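Local structure of hypothetical protein PA2201 (Pseudomonas aeruginosa, 2FEF) at residues Asp41-Ile46 with Thr85-Ala90; Ala73-Gly77 with Asp113-Leu118; Gln162-Pro166 with Leu184-Leu189; Val265-Asp271 with Val285-Arg289. The protein is of unknown function, but its all-helical chain carries a region related to PoNi immunity proteins, which suggests a role in neutralising a PoNe-type bacterial DNase toxin. All blocks are in the same frame, centred on the assembly; numbering follows the deposited sequence.

Contact 1: residues Asp41-Ile46 with Thr85-Ala90; sequences DWRELI and TLLLKA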
# COMPACT_ATOMS: atom_id res chain seq x y z
N ASP B 41 -8.68 -6.18 7.57
CA ASP B 41 -7.31 -6.69 7.61
C ASP B 41 -7.06 -7.62 6.41
O ASP B 41 -6.01 -7.55 5.78
CB ASP B 41 -7.07 -7.52 8.88
CG ASP B 41 -7.00 -6.67 10.15
OD1 ASP B 41 -6.86 -5.44 10.06
OD2 ASP B 41 -7.08 -7.29 11.24
N TRP B 42 -8.02 -8.50 6.14
CA TRP B 42 -7.97 -9.42 5.02
C TRP B 42 -7.79 -8.66 3.71
O TRP B 42 -6.88 -8.98 2.95
CB TRP B 42 -9.28 -10.22 4.95
CG TRP B 42 -9.22 -11.35 3.90
CD1 TRP B 42 -9.82 -11.37 2.68
CD2 TRP B 42 -8.53 -12.60 4.03
NE1 TRP B 42 -9.54 -12.55 2.03
CE2 TRP B 42 -8.76 -13.33 2.84
CE3 TRP B 42 -7.75 -13.17 5.05
CZ2 TRP B 42 -8.23 -14.61 2.62
CZ3 TRP B 42 -7.21 -14.44 4.84
CH2 TRP B 42 -7.46 -15.16 3.63
N ARG B 43 -8.66 -7.67 3.45
CA ARG B 43 -8.59 -6.85 2.24
C ARG B 43 -7.23 -6.18 2.09
O ARG B 43 -6.68 -6.13 1.00
CB ARG B 43 -9.66 -5.74 2.23
CG ARG B 43 -11.10 -6.20 2.00
CD ARG B 43 -12.03 -4.96 1.69
NE ARG B 43 -11.54 -4.27 0.50
CZ ARG B 43 -12.03 -4.41 -0.73
NH1 ARG B 43 -13.11 -5.14 -0.98
NH2 ARG B 43 -11.44 -3.77 -1.72
N GLU B 44 -6.71 -5.63 3.19
CA GLU B 44 -5.37 -5.00 3.16
C GLU B 44 -4.26 -5.95 2.74
O GLU B 44 -3.38 -5.57 1.96
CB GLU B 44 -5.01 -4.40 4.53
CG GLU B 44 -5.80 -3.15 4.89
CD GLU B 44 -5.62 -2.77 6.37
OE1 GLU B 44 -4.95 -3.52 7.15
OE2 GLU B 44 -6.19 -1.76 6.77
N LEU B 45 -4.27 -7.16 3.27
CA LEU B 45 -3.21 -8.15 2.95
C LEU B 45 -3.34 -8.62 1.52
O LEU B 45 -2.36 -8.77 0.80
CB LEU B 45 -3.28 -9.35 3.91
CG LEU B 45 -2.77 -9.02 5.33
CD1 LEU B 45 -3.37 -10.05 6.31
CD2 LEU B 45 -1.24 -9.05 5.34
N ILE B 46 -4.58 -8.85 1.11
CA ILE B 46 -4.83 -9.25 -0.28
C ILE B 46 -4.39 -8.13 -1.25
O ILE B 46 -3.75 -8.41 -2.28
CB ILE B 46 -6.31 -9.57 -0.46
CG1 ILE B 46 -6.69 -10.87 0.29
CG2 ILE B 46 -6.66 -9.68 -1.97
CD1 ILE B 46 -6.29 -12.18 -0.43
N THR B 85 1.08 -13.71 7.20
CA THR B 85 0.03 -12.99 7.95
C THR B 85 -1.33 -13.34 7.38
O THR B 85 -2.25 -13.60 8.12
CB THR B 85 0.28 -11.47 7.99
OG1 THR B 85 1.65 -11.25 8.37
CG2 THR B 85 -0.64 -10.80 8.98
N LEU B 86 -1.43 -13.45 6.06
CA LEU B 86 -2.69 -13.90 5.46
C LEU B 86 -3.09 -15.26 6.02
O LEU B 86 -4.25 -15.48 6.38
CB LEU B 86 -2.56 -13.97 3.93
CG LEU B 86 -3.92 -14.04 3.22
CD1 LEU B 86 -4.65 -12.70 3.19
CD2 LEU B 86 -3.76 -14.59 1.78
N LEU B 87 -2.11 -16.18 6.09
CA LEU B 87 -2.40 -17.52 6.62
C LEU B 87 -2.93 -17.42 8.06
O LEU B 87 -3.95 -18.00 8.40
CB LEU B 87 -1.14 -18.41 6.55
CG LEU B 87 -1.33 -19.85 7.11
CD1 LEU B 87 -2.48 -20.54 6.48
CD2 LEU B 87 -0.04 -20.62 6.87
N LEU B 88 -2.23 -16.65 8.89
CA LEU B 88 -2.66 -16.43 10.26
C LEU B 88 -4.09 -15.88 10.34
O LEU B 88 -4.91 -16.40 11.09
CB LEU B 88 -1.64 -15.52 10.98
CG LEU B 88 -2.03 -15.21 12.43
CD1 LEU B 88 -2.06 -16.49 13.30
CD2 LEU B 88 -1.11 -14.15 12.99
N LYS B 89 -4.39 -14.83 9.58
CA LYS B 89 -5.75 -14.30 9.58
C LYS B 89 -6.79 -15.36 9.17
O LYS B 89 -7.91 -15.40 9.70
CB LYS B 89 -5.80 -13.12 8.61
CG LYS B 89 -4.96 -11.95 9.12
CD LYS B 89 -5.66 -11.23 10.28
CE LYS B 89 -4.65 -10.36 11.02
NZ LYS B 89 -5.35 -9.75 12.20
N ALA B 90 -6.43 -16.20 8.20
CA ALA B 90 -7.34 -17.25 7.74
C ALA B 90 -7.59 -18.30 8.86
O ALA B 90 -8.71 -18.79 9.03
CB ALA B 90 -6.76 -17.91 6.50
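A salt bridge is the one direct polar link between 41-46 and 85-90: K89 NZ donates to D41 OD2 at 3.2 Å. D41 is shared across the assembly, since its other oxygen, OD1, forms a salt bridge with R43 of the third subunit, so the same carboxylate serves an intrachain and an intersubunit pairing. The aliphatic part of K89 packs on the way to that charge, with K89 CG 3.7 Å from L45 CD1. Next to this lysine, the apolar part of the contact centres on W42 and L86. L86 CD1 sits 3.6 Å from the centroid of the six-membered ring of W42 and 15° off its normal, a CH-pi contact over the ring face. The same methyl is 3.7 Å from L45 CB and 4.0 Å from I46 CG1, so one leucine branch fills the space between three side chains. W42 CZ3 also lies 3.9 Å from A90 CB. The short helical axes run antiparallel at 155°, 10.1 Å apart at closest approach, a separation that leaves room for these large side chains between the backbones; the nearest CA pair, L45 and L86, is 6.3 Å apart. This packing joins helix 35-54 to helix 66-93. Helix 12-20 covers I46 and L86 through W19, while helix 97-127 reaches W42 and A90 through I103.

Contact 2: residues Ala73-Gly77 with Asp113-Leu118; sequences AWAWG and DYSRLL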
# COMPACT_ATOMS: atom_id res chain seq x y z
N ALA B 73 14.97 -8.81 -3.94
CA ALA B 73 14.82 -9.96 -3.03
C ALA B 73 14.13 -9.52 -1.73
O ALA B 73 13.24 -10.21 -1.23
CB ALA B 73 16.21 -10.63 -2.74
N TRP B 74 14.51 -8.37 -1.19
CA TRP B 74 13.87 -7.88 0.04
C TRP B 74 12.37 -7.65 -0.15
O TRP B 74 11.60 -7.90 0.77
CB TRP B 74 14.60 -6.65 0.59
CG TRP B 74 16.05 -6.93 1.03
CD1 TRP B 74 16.52 -8.09 1.62
CD2 TRP B 74 17.16 -6.04 0.95
NE1 TRP B 74 17.88 -7.96 1.88
CE2 TRP B 74 18.29 -6.73 1.47
CE3 TRP B 74 17.33 -4.74 0.48
CZ2 TRP B 74 19.56 -6.14 1.54
CZ3 TRP B 74 18.62 -4.15 0.54
CH2 TRP B 74 19.72 -4.86 1.06
N ALA B 75 11.97 -7.20 -1.34
CA ALA B 75 10.53 -6.99 -1.64
C ALA B 75 9.79 -8.35 -1.62
O ALA B 75 8.70 -8.50 -1.06
CB ALA B 75 10.38 -6.29 -3.00
N TRP B 76 10.42 -9.37 -2.18
CA TRP B 76 9.86 -10.70 -2.12
C TRP B 76 9.77 -11.21 -0.71
O TRP B 76 8.82 -11.89 -0.37
CB TRP B 76 10.71 -11.69 -2.96
CG TRP B 76 10.46 -11.66 -4.46
CD1 TRP B 76 10.80 -10.66 -5.34
CD2 TRP B 76 9.84 -12.68 -5.23
NE1 TRP B 76 10.42 -11.01 -6.61
CE2 TRP B 76 9.82 -12.24 -6.57
CE3 TRP B 76 9.27 -13.93 -4.91
CZ2 TRP B 76 9.29 -13.03 -7.63
CZ3 TRP B 76 8.74 -14.72 -5.96
CH2 TRP B 76 8.74 -14.25 -7.30
N GLY B 77 10.79 -10.96 0.09
CA GLY B 77 10.76 -11.36 1.50
C GLY B 77 9.60 -10.71 2.26
O GLY B 77 8.95 -11.34 3.06
N ASP B 113 11.00 -19.09 -2.81
CA ASP B 113 11.39 -18.16 -3.92
C ASP B 113 12.18 -16.97 -3.44
O ASP B 113 13.19 -16.59 -4.05
CB ASP B 113 10.16 -17.70 -4.74
CG ASP B 113 9.47 -18.88 -5.50
OD1 ASP B 113 10.05 -19.98 -5.65
OD2 ASP B 113 8.35 -18.70 -5.96
N TYR B 114 11.71 -16.35 -2.35
CA TYR B 114 12.50 -15.28 -1.74
C TYR B 114 13.93 -15.73 -1.47
O TYR B 114 14.88 -15.03 -1.84
CB TYR B 114 11.81 -14.77 -0.45
CG TYR B 114 12.69 -14.01 0.53
CD1 TYR B 114 13.48 -12.93 0.13
CD2 TYR B 114 12.69 -14.35 1.90
CE1 TYR B 114 14.28 -12.24 1.04
CE2 TYR B 114 13.48 -13.65 2.81
CZ TYR B 114 14.26 -12.61 2.39
OH TYR B 114 15.05 -11.89 3.28
N SER B 115 14.10 -16.86 -0.79
CA SER B 115 15.45 -17.31 -0.43
C SER B 115 16.32 -17.54 -1.68
O SER B 115 17.53 -17.29 -1.68
CB SER B 115 15.36 -18.59 0.41
OG SER B 115 15.09 -19.76 -0.40
N ARG B 116 15.71 -18.03 -2.75
CA ARG B 116 16.47 -18.30 -3.99
C ARG B 116 16.91 -17.02 -4.68
O ARG B 116 18.05 -16.93 -5.19
CB ARG B 116 15.65 -19.15 -4.95
CG ARG B 116 15.45 -20.57 -4.44
CD ARG B 116 14.32 -21.20 -5.21
NE ARG B 116 14.19 -22.62 -4.92
CZ ARG B 116 13.10 -23.32 -5.18
NH1 ARG B 116 12.02 -22.72 -5.69
NH2 ARG B 116 13.06 -24.62 -4.88
N LEU B 117 16.05 -16.01 -4.65
CA LEU B 117 16.38 -14.71 -5.27
C LEU B 117 17.41 -14.00 -4.41
O LEU B 117 18.30 -13.31 -4.93
CB LEU B 117 15.12 -13.84 -5.47
CG LEU B 117 14.13 -14.44 -6.48
CD1 LEU B 117 12.82 -13.72 -6.43
CD2 LEU B 117 14.73 -14.31 -7.89
N LEU B 118 17.29 -14.18 -3.10
CA LEU B 118 18.25 -13.60 -2.17
C LEU B 118 19.62 -14.23 -2.42
O LEU B 118 20.61 -13.51 -2.51
CB LEU B 118 17.83 -13.81 -0.70
CG LEU B 118 18.73 -13.20 0.37
CD1 LEU B 118 18.82 -11.68 0.24
CD2 LEU B 118 18.19 -13.61 1.78
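Y114, W76 and A73 lose the most surface here, 82, 81 and 62 Å² respectively. The Y114 ring lies against G77: G77 CA is 3.3 Å from the ring centroid and 10° off its normal, a CH-pi contact over the face. An ideal CB on G77 would stand 2.7 Å from Y114 CZ, a clash, so the absent side chain makes room for the ring. This is close antiparallel helix packing within an all-helical region, between helices 66-93 and 97-127, which follow each other in the chain; the N-to-C directions of the short helical axes differ by 165°, nearly antiparallel, and the axes come within 8.6 Å. W76 offers a ring face to L117, whose CD1 is 3.4 Å from the five-membered ring centroid, 14° off the normal. Its NE1 is hydrogen-bonded to G57 O, and F52 meets the indole edge-to-face. A73, being small, lets the backbones draw together, its CA 5.1 Å from that of L118, and A73 CB rests 3.6 Å from L118 CA and 4.1 Å from L118 CD1.

Contact 3: residues Gln162-Pro166 with Leu184-Leu189; sequences QELIP and LGAAAL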
# COMPACT_ATOMS: atom_id res chain seq x y z
N GLN B 162 3.99 -31.59 4.71
CA GLN B 162 5.36 -31.75 5.25
C GLN B 162 6.42 -31.97 4.18
O GLN B 162 7.60 -31.80 4.45
CB GLN B 162 5.43 -32.96 6.19
CG GLN B 162 4.61 -32.82 7.50
CD GLN B 162 4.95 -33.91 8.49
OE1 GLN B 162 6.14 -34.19 8.73
NE2 GLN B 162 3.92 -34.53 9.08
N GLU B 163 6.01 -32.40 2.99
CA GLU B 163 6.95 -32.57 1.90
C GLU B 163 7.64 -31.26 1.46
O GLU B 163 8.65 -31.28 0.75
CB GLU B 163 6.26 -33.28 0.71
CG GLU B 163 5.58 -32.32 -0.31
CD GLU B 163 4.15 -31.93 0.07
N LEU B 164 7.11 -30.11 1.91
CA LEU B 164 7.80 -28.85 1.62
C LEU B 164 8.84 -28.45 2.68
O LEU B 164 9.71 -27.58 2.42
CB LEU B 164 6.78 -27.73 1.47
CG LEU B 164 5.69 -27.85 0.40
CD1 LEU B 164 4.73 -26.65 0.59
CD2 LEU B 164 6.32 -27.85 -1.01
N ILE B 165 8.80 -29.13 3.83
CA ILE B 165 9.65 -28.77 4.96
C ILE B 165 11.16 -28.92 4.64
O ILE B 165 11.95 -28.04 5.00
CB ILE B 165 9.22 -29.56 6.26
CG1 ILE B 165 7.88 -29.00 6.80
CG2 ILE B 165 10.34 -29.52 7.31
CD1 ILE B 165 7.25 -29.88 7.91
N PRO B 166 11.57 -30.04 3.99
CA PRO B 166 13.01 -30.14 3.71
C PRO B 166 13.61 -29.00 2.93
O PRO B 166 14.64 -28.51 3.35
CB PRO B 166 13.15 -31.47 2.95
CG PRO B 166 12.01 -32.30 3.55
CD PRO B 166 10.88 -31.27 3.57
N LEU B 184 9.81 -30.45 15.12
CA LEU B 184 8.75 -30.21 14.13
C LEU B 184 9.09 -30.76 12.75
O LEU B 184 8.21 -31.26 12.06
CB LEU B 184 8.38 -28.73 14.05
CG LEU B 184 7.74 -28.16 15.33
CD1 LEU B 184 7.46 -26.66 15.18
CD2 LEU B 184 6.44 -28.94 15.67
N GLY B 185 10.34 -30.64 12.34
CA GLY B 185 10.76 -31.14 11.03
C GLY B 185 11.35 -32.52 10.97
O GLY B 185 11.72 -32.99 9.88
N ALA B 186 11.42 -33.19 12.12
CA ALA B 186 12.14 -34.46 12.25
C ALA B 186 11.69 -35.53 11.26
O ALA B 186 12.52 -36.12 10.57
CB ALA B 186 12.04 -34.99 13.69
N ALA B 187 10.37 -35.76 11.17
CA ALA B 187 9.80 -36.78 10.28
C ALA B 187 10.03 -36.41 8.84
O ALA B 187 10.35 -37.27 8.02
CB ALA B 187 8.30 -36.96 10.53
N ALA B 188 9.84 -35.12 8.53
CA ALA B 188 10.01 -34.62 7.17
C ALA B 188 11.43 -34.79 6.63
O ALA B 188 11.62 -35.14 5.45
CB ALA B 188 9.59 -33.15 7.10
N LEU B 189 12.41 -34.56 7.49
CA LEU B 189 13.83 -34.55 7.12
C LEU B 189 14.53 -35.88 7.40
O LEU B 189 15.64 -36.11 6.90
CB LEU B 189 14.53 -33.48 7.93
CG LEU B 189 14.40 -32.02 7.48
CD1 LEU B 189 14.50 -31.08 8.68
CD2 LEU B 189 15.48 -31.70 6.43
O HOH W 1 8.23 -33.35 10.37
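This is a partly buried, mainly apolar contact in the all-helical fold, between 162-166, which runs into helix 165-172, and the C-terminal part of helix 179-189. Residues 162-164 have helical backbone angles without the regular helical bonding, and helix 179-189 is kinked where the N atoms of A187 and A188 lack bonds to the preceding turn. A188 is the focus, with 69 Å² buried by the other segment. Its CB is 3.7 Å from I165 CB, 3.6 Å from Q162 O and 4.2 Å from P166 CD, so one methyl packs against Q162, I165 and P166 of the facing segment. I165 continues along the interface to G185, with I165 CG2 4.1 Å from G185 CA. P166 extends the packing in the other direction, its CB 4.2 Å from L189 CD2. Helix 146-158 lies behind this pairing, where V157 touches both Q162 and I165, and L266 of helix 258-267 touches both Q162 and L184. The polar link is made through solvent at the kink. Water 1 donates to Q162 OE1 at 2.8 Å and to L184 O at 2.7 Å, and it accepts from A188 N at 3.0 Å, giving that amide a partner in place of the missing helical bond.

Contact 4: residues Val265-Asp271 with Val285-Arg289; sequences VLYGWDD and VDYAR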
# COMPACT_ATOMS: atom_id res chain seq x y z
N VAL B 265 0.00 -34.06 16.00
CA VAL B 265 -0.00 -34.79 14.73
C VAL B 265 1.21 -35.73 14.66
O VAL B 265 1.09 -36.90 14.29
CB VAL B 265 -0.01 -33.82 13.53
CG1 VAL B 265 0.09 -34.60 12.18
CG2 VAL B 265 -1.31 -32.95 13.55
N LEU B 266 2.38 -35.19 15.01
CA LEU B 266 3.64 -35.93 14.94
C LEU B 266 3.71 -37.13 15.89
O LEU B 266 4.24 -38.20 15.52
CB LEU B 266 4.80 -34.97 15.21
CG LEU B 266 5.00 -33.88 14.15
CD1 LEU B 266 6.07 -32.88 14.62
CD2 LEU B 266 5.32 -34.47 12.77
N TYR B 267 3.18 -36.96 17.10
CA TYR B 267 3.21 -38.03 18.12
C TYR B 267 2.01 -38.95 18.13
O TYR B 267 2.11 -40.07 18.61
CB TYR B 267 3.39 -37.46 19.52
CG TYR B 267 4.81 -37.12 19.87
CD1 TYR B 267 5.39 -35.96 19.40
CD2 TYR B 267 5.58 -37.97 20.66
CE1 TYR B 267 6.70 -35.63 19.72
CE2 TYR B 267 6.90 -37.65 20.98
CZ TYR B 267 7.44 -36.47 20.52
OH TYR B 267 8.75 -36.15 20.83
N GLY B 268 0.88 -38.51 17.60
CA GLY B 268 -0.28 -39.41 17.44
C GLY B 268 -1.05 -39.73 18.71
O GLY B 268 -1.95 -40.58 18.71
N TRP B 269 -0.73 -39.02 19.78
CA TRP B 269 -1.34 -39.30 21.06
C TRP B 269 -2.79 -38.82 21.18
O TRP B 269 -3.27 -38.05 20.35
CB TRP B 269 -0.49 -38.67 22.16
CG TRP B 269 -0.30 -37.18 22.04
CD1 TRP B 269 -1.16 -36.25 21.48
CD2 TRP B 269 0.80 -36.45 22.54
NE1 TRP B 269 -0.65 -35.00 21.61
CE2 TRP B 269 0.56 -35.08 22.25
CE3 TRP B 269 1.99 -36.81 23.19
CZ2 TRP B 269 1.46 -34.09 22.59
CZ3 TRP B 269 2.87 -35.83 23.53
CH2 TRP B 269 2.61 -34.48 23.23
N ASP B 270 -3.47 -39.30 22.23
CA ASP B 270 -4.81 -38.82 22.58
C ASP B 270 -4.69 -37.43 23.19
O ASP B 270 -4.21 -37.29 24.31
CB ASP B 270 -5.48 -39.80 23.56
CG ASP B 270 -6.92 -39.42 23.87
OD1 ASP B 270 -7.37 -38.30 23.54
OD2 ASP B 270 -7.63 -40.25 24.48
N ASP B 271 -5.08 -36.42 22.42
CA ASP B 271 -4.83 -35.03 22.77
C ASP B 271 -6.02 -34.41 23.49
O ASP B 271 -6.11 -33.20 23.60
CB ASP B 271 -4.43 -34.20 21.54
CG ASP B 271 -5.57 -34.09 20.53
OD1 ASP B 271 -6.68 -34.65 20.80
OD2 ASP B 271 -5.37 -33.40 19.52
N VAL B 285 -5.46 -30.64 13.84
CA VAL B 285 -4.97 -31.97 14.19
C VAL B 285 -5.80 -33.02 13.46
O VAL B 285 -5.25 -33.92 12.80
CB VAL B 285 -4.93 -32.18 15.72
CG1 VAL B 285 -4.54 -33.66 16.06
CG2 VAL B 285 -3.96 -31.15 16.37
N ASP B 286 -7.13 -32.91 13.55
CA ASP B 286 -8.02 -33.88 12.93
C ASP B 286 -7.85 -33.90 11.41
O ASP B 286 -7.77 -34.98 10.82
CB ASP B 286 -9.48 -33.60 13.33
CG ASP B 286 -9.73 -33.79 14.83
OD1 ASP B 286 -8.92 -34.48 15.51
OD2 ASP B 286 -10.76 -33.24 15.35
N TYR B 287 -7.77 -32.71 10.80
CA TYR B 287 -7.60 -32.53 9.36
C TYR B 287 -6.32 -33.22 8.85
O TYR B 287 -6.38 -34.00 7.89
CB TYR B 287 -7.55 -31.04 8.99
CG TYR B 287 -7.17 -30.77 7.56
CD1 TYR B 287 -8.08 -30.97 6.53
CD2 TYR B 287 -5.87 -30.35 7.22
CE1 TYR B 287 -7.73 -30.73 5.20
CE2 TYR B 287 -5.53 -30.10 5.90
CZ TYR B 287 -6.46 -30.33 4.89
OH TYR B 287 -6.12 -30.08 3.58
N ALA B 288 -5.19 -32.91 9.49
CA ALA B 288 -3.90 -33.48 9.10
C ALA B 288 -3.91 -35.02 9.23
O ALA B 288 -3.42 -35.72 8.34
CB ALA B 288 -2.79 -32.86 9.95
N ARG B 289 -4.49 -35.54 10.32
CA ARG B 289 -4.53 -36.99 10.54
C ARG B 289 -5.38 -37.64 9.47
O ARG B 289 -4.93 -38.62 8.85
CB ARG B 289 -5.05 -37.33 11.94
CG ARG B 289 -4.08 -36.96 13.06
CD ARG B 289 -4.67 -37.20 14.43
NE ARG B 289 -3.65 -37.12 15.47
CZ ARG B 289 -3.91 -37.15 16.78
NH1 ARG B 289 -5.15 -37.26 17.22
NH2 ARG B 289 -2.92 -37.07 17.65
O HOH W 2 -1.21 -38.12 14.55
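V285 opens the second segment by packing on both the helical and the loop part of 265-271. Its CA is 3.8 Å from V265 CG2, its CG1 is 4.2 Å from that same methyl, and CG1 also lies 3.6 Å from D271 OD2. The CA atoms of V265 and V285, at 5.7 Å, are the nearest pair across the segments. One turn on, A288 adds its CB 3.9 Å from V265 CG2, so this valine methyl packs against successive turns of helix 282-292. L158 of helix 146-158 touches V265 and V285 alike. R289 then reaches out along an extended side chain, its chi2 to chi4 all near 180°, to the loop after helix 258-267. R289 NH2 donates to W269 O at 2.9 Å with an N-H...O angle of 151°, and W269 O lies near the guanidinium plane; NH2 is also hydrogen-bonded to G264 O. Water 2 accepts from R289 NE at 2.8 Å and donates to V265 O at 2.6 Å. The chain turns at G268, phi 76°. D271 OD2 is 4.5 Å from R289 NH1 but well out of the guanidinium plane, and this carboxylate is bound by R275 and Y280. The chemistry therefore implies that R289 joins helix 282-292 to the end of helix 258-267 and the loop after it chiefly through backbone carbonyls, two directly and V265 O by way of the water.

In the fold
From the N terminus, contact 1 closes the loop from helix 35-54 to helix 66-93. Contact 2 starts within that span, at 73-77, and ends beyond it on helix 97-127, so the two cross; helix 66-93 takes part in both, their centres 20 Å apart. Together they tie three long helices of the N-terminal region. Contacts 3 and 4 follow in series, closing shorter loops: helix 165-172 with helix 179-189, then helix 258-267 with helix 282-292. These two touch directly, L184 O lying 3.7 Å from L266 CD1. Contacts 2 and 4 lie on opposite sides of the chain's centre, their centres 33 Å apart.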